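Local coordinates for protein iron dependent repressor (Sulfolobus solfataricus, PDB 2X4H) that probably acts as a metal-responsive transcription factor of the DtxR/MntR family, binding DNA and transition metal ions such as zinc, at the interface of chains A and B. Residues are numbered along the deposited sequence; one frame, centred on the assembly and turned at random. Chains: chain A/B, Hypothetical protein SSO2273.

The interface of chains A and B. Residues chain A 12, 15, 51, 54, 58; chain B 50-51, 54.
Helix 45-57 of chain A packs against the same helix of chain B across a two-fold axis, and chain A adds the loop residue A:Ser12, the first turn of helix 13-26 and A:Lys58, just after helix 45-57. In this DtxR/MntR family protein helix 45-57 is probably the recognition helix of the winged helix-turn-helix, so this pairing may be a zinc-mediated crystal contact rather than the biological dimer.

The polar cluster joins the carboxylates of A:Glu15, A:Glu51 and B:Glu50 to the imidazole of B:His54. A:Glu15 OE1 lies at the ring's edge, in plane, 2.9 Å from B:His54 NE2, and A:Glu51 OE2 comes to the same edge. B:Glu50 OE1 is 2.5 Å from A:Glu51 OE2, with the carboxylate planes nearly perpendicular (88°). Glu15, Glu51, Glu50 and His54 bind zinc in this crystal, and a shared metal ion probably accounts for carboxylate oxygens lying so close. A:Glu51 reaches in with CG anti to the backbone N (chi1 -179°) and a bend at the next bond.

The other oxygen of B:Glu50, OE2, accepts a hydrogen bond from the A:Ser12 hydroxyl OG (2.7 Å), met on its syn side but tilted out of the carboxylate plane. That hydroxyl also accepts from A:Glu15 N, while A:Glu15 OE2 accepts from A:Ser12 N at 3.2 Å: a helix-capping box that positions both side chains. A:Lys58 NZ forms a salt bridge with A:Glu15 OE2 (2.8 Å), donating to that oxygen's syn lone pair, steadying the carboxylate and probably easing the build-up of negative charge.

Close to the two-fold axis, the A:His54 and B:His54 rings stack 12° from parallel, centroids 4.3 Å apart. The two side chains run antiparallel, each laying its CB over the other's ring. At the edge of the A:His54 ring, in its plane, B:Glu51 OE2 lies 3.3 Å from A:His54 NE2, part of the twin cluster.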
ATOM      1  N   SER A  12      -4.637  -7.714  -3.778  1.00 45.26           N
ATOM      2  CA  SER A  12      -3.765  -8.681  -4.428  1.00 44.30           C
ATOM      3  C   SER A  12      -4.013 -10.057  -3.805  1.00 42.42           C
ATOM      4  O   SER A  12      -4.644 -10.203  -2.740  1.00 40.84           O
ATOM      5  CB  SER A  12      -2.292  -8.264  -4.285  1.00 45.91           C
ATOM      6  OG  SER A  12      -1.745  -8.692  -3.043  1.00 44.35           O
ATOM      7  N   GLU A  15      -2.324 -10.177  -0.512  1.00 39.94           N
ATOM      8  CA  GLU A  15      -3.168  -9.574   0.512  1.00 39.27           C
ATOM      9  C   GLU A  15      -4.294 -10.541   0.970  1.00 38.57           C
ATOM     10  O   GLU A  15      -4.578 -10.668   2.173  1.00 38.49           O
ATOM     11  CB  GLU A  15      -3.698  -8.223   0.025  1.00 40.37           C
ATOM     12  CG  GLU A  15      -2.578  -7.137  -0.044  1.00 41.62           C
ATOM     13  CD  GLU A  15      -3.009  -5.798  -0.639  1.00 44.21           C
ATOM     14  OE1 GLU A  15      -2.312  -4.763  -0.424  1.00 50.49           O
ATOM     15  OE2 GLU A  15      -4.040  -5.762  -1.324  1.00 46.49           O
ATOM     16  N   GLU A  51       3.390  -4.914   5.681  1.00 45.61           N
ATOM     17  CA  GLU A  51       2.168  -5.132   4.863  1.00 44.43           C
ATOM     18  C   GLU A  51       0.900  -4.808   5.672  1.00 44.31           C
ATOM     19  O   GLU A  51      -0.035  -4.160   5.176  1.00 44.30           O
ATOM     20  CB  GLU A  51       2.130  -6.554   4.250  1.00 43.95           C
ATOM     21  CG  GLU A  51       0.899  -6.886   3.341  1.00 43.28           C
ATOM     22  CD  GLU A  51       0.852  -6.056   2.083  1.00 45.96           C
ATOM     23  OE1 GLU A  51       1.823  -5.325   1.801  1.00 51.47           O
ATOM     24  OE2 GLU A  51      -0.147  -6.095   1.353  1.00 43.67           O
ATOM     25  N   HIS A  54      -0.073  -1.274   5.472  1.00 46.08           N
ATOM     26  CA  HIS A  54      -0.738  -0.980   4.190  1.00 46.34           C
ATOM     27  C   HIS A  54      -2.162  -1.504   4.167  1.00 45.90           C
ATOM     28  O   HIS A  54      -3.040  -0.856   3.621  1.00 47.19           O
ATOM     29  CB  HIS A  54       0.064  -1.494   2.995  1.00 46.03           C
ATOM     30  CG  HIS A  54       1.290  -0.692   2.747  1.00 47.17           C
ATOM     31  ND1 HIS A  54       1.234   0.659   2.498  1.00 50.45           N
ATOM     32  CD2 HIS A  54       2.601  -1.024   2.759  1.00 45.69           C
ATOM     33  CE1 HIS A  54       2.460   1.133   2.366  1.00 52.78           C
ATOM     34  NE2 HIS A  54       3.309   0.135   2.526  1.00 52.16           N
ATOM     35  N   LYS A  58      -5.711   0.860   3.825  1.00 49.75           N
ATOM     36  CA  LYS A  58      -6.785   0.495   2.879  1.00 48.73           C
ATOM     37  C   LYS A  58      -8.112   0.182   3.567  1.00 48.24           C
ATOM     38  O   LYS A  58      -9.069  -0.239   2.905  1.00 48.40           O
ATOM     39  CB  LYS A  58      -6.363  -0.698   2.024  1.00 47.05           C
ATOM     40  CG  LYS A  58      -5.275  -0.390   1.034  1.00 49.77           C
ATOM     41  CD  LYS A  58      -4.655  -1.663   0.378  1.00 49.31           C
ATOM     42  CE  LYS A  58      -5.593  -2.328  -0.592  1.00 50.00           C
ATOM     43  NZ  LYS A  58      -4.871  -3.137  -1.635  1.00 50.68           N
TER
ATOM     44  N   GLU B  50       5.187  -7.506  -3.316  1.00 46.55           N
ATOM     45  CA  GLU B  50       4.022  -6.859  -2.726  1.00 47.35           C
ATOM     46  C   GLU B  50       4.400  -5.459  -2.265  1.00 46.49           C
ATOM     47  O   GLU B  50       3.716  -4.493  -2.600  1.00 47.08           O
ATOM     48  CB  GLU B  50       3.481  -7.700  -1.560  1.00 48.15           C
ATOM     49  CG  GLU B  50       2.322  -7.103  -0.771  1.00 49.64           C
ATOM     50  CD  GLU B  50       1.010  -6.972  -1.531  1.00 49.95           C
ATOM     51  OE1 GLU B  50       0.244  -6.070  -1.155  1.00 49.59           O
ATOM     52  OE2 GLU B  50       0.732  -7.745  -2.459  1.00 49.59           O
ATOM     53  N   GLU B  51       5.501  -5.340  -1.527  1.00 46.20           N
ATOM     54  CA  GLU B  51       5.886  -4.030  -0.981  1.00 45.75           C
ATOM     55  C   GLU B  51       6.238  -3.090  -2.115  1.00 45.76           C
ATOM     56  O   GLU B  51       5.784  -1.947  -2.140  1.00 46.17           O
ATOM     57  CB  GLU B  51       7.018  -4.135   0.048  1.00 45.91           C
ATOM     58  CG  GLU B  51       7.424  -2.783   0.731  1.00 46.45           C
ATOM     59  CD  GLU B  51       6.283  -2.134   1.496  1.00 47.42           C
ATOM     60  OE1 GLU B  51       5.236  -2.761   1.657  1.00 52.15           O
ATOM     61  OE2 GLU B  51       6.396  -0.987   1.956  1.00 45.63           O
ATOM     62  N   HIS B  54       3.167  -1.327  -3.496  1.00 46.22           N
ATOM     63  CA  HIS B  54       2.808  -0.210  -2.616  1.00 45.99           C
ATOM     64  C   HIS B  54       3.711   1.017  -2.720  1.00 45.84           C
ATOM     65  O   HIS B  54       3.226   2.149  -2.642  1.00 45.21           O
ATOM     66  CB  HIS B  54       2.714  -0.683  -1.167  1.00 46.19           C
ATOM     67  CG  HIS B  54       1.527  -1.563  -0.919  1.00 46.04           C
ATOM     68  ND1 HIS B  54       0.242  -1.148  -1.186  1.00 47.90           N
ATOM     69  CD2 HIS B  54       1.425  -2.823  -0.442  1.00 44.79           C
ATOM     70  CE1 HIS B  54      -0.606  -2.114  -0.882  1.00 51.39           C
ATOM     71  NE2 HIS B  54       0.087  -3.145  -0.435  1.00 50.40           N
TER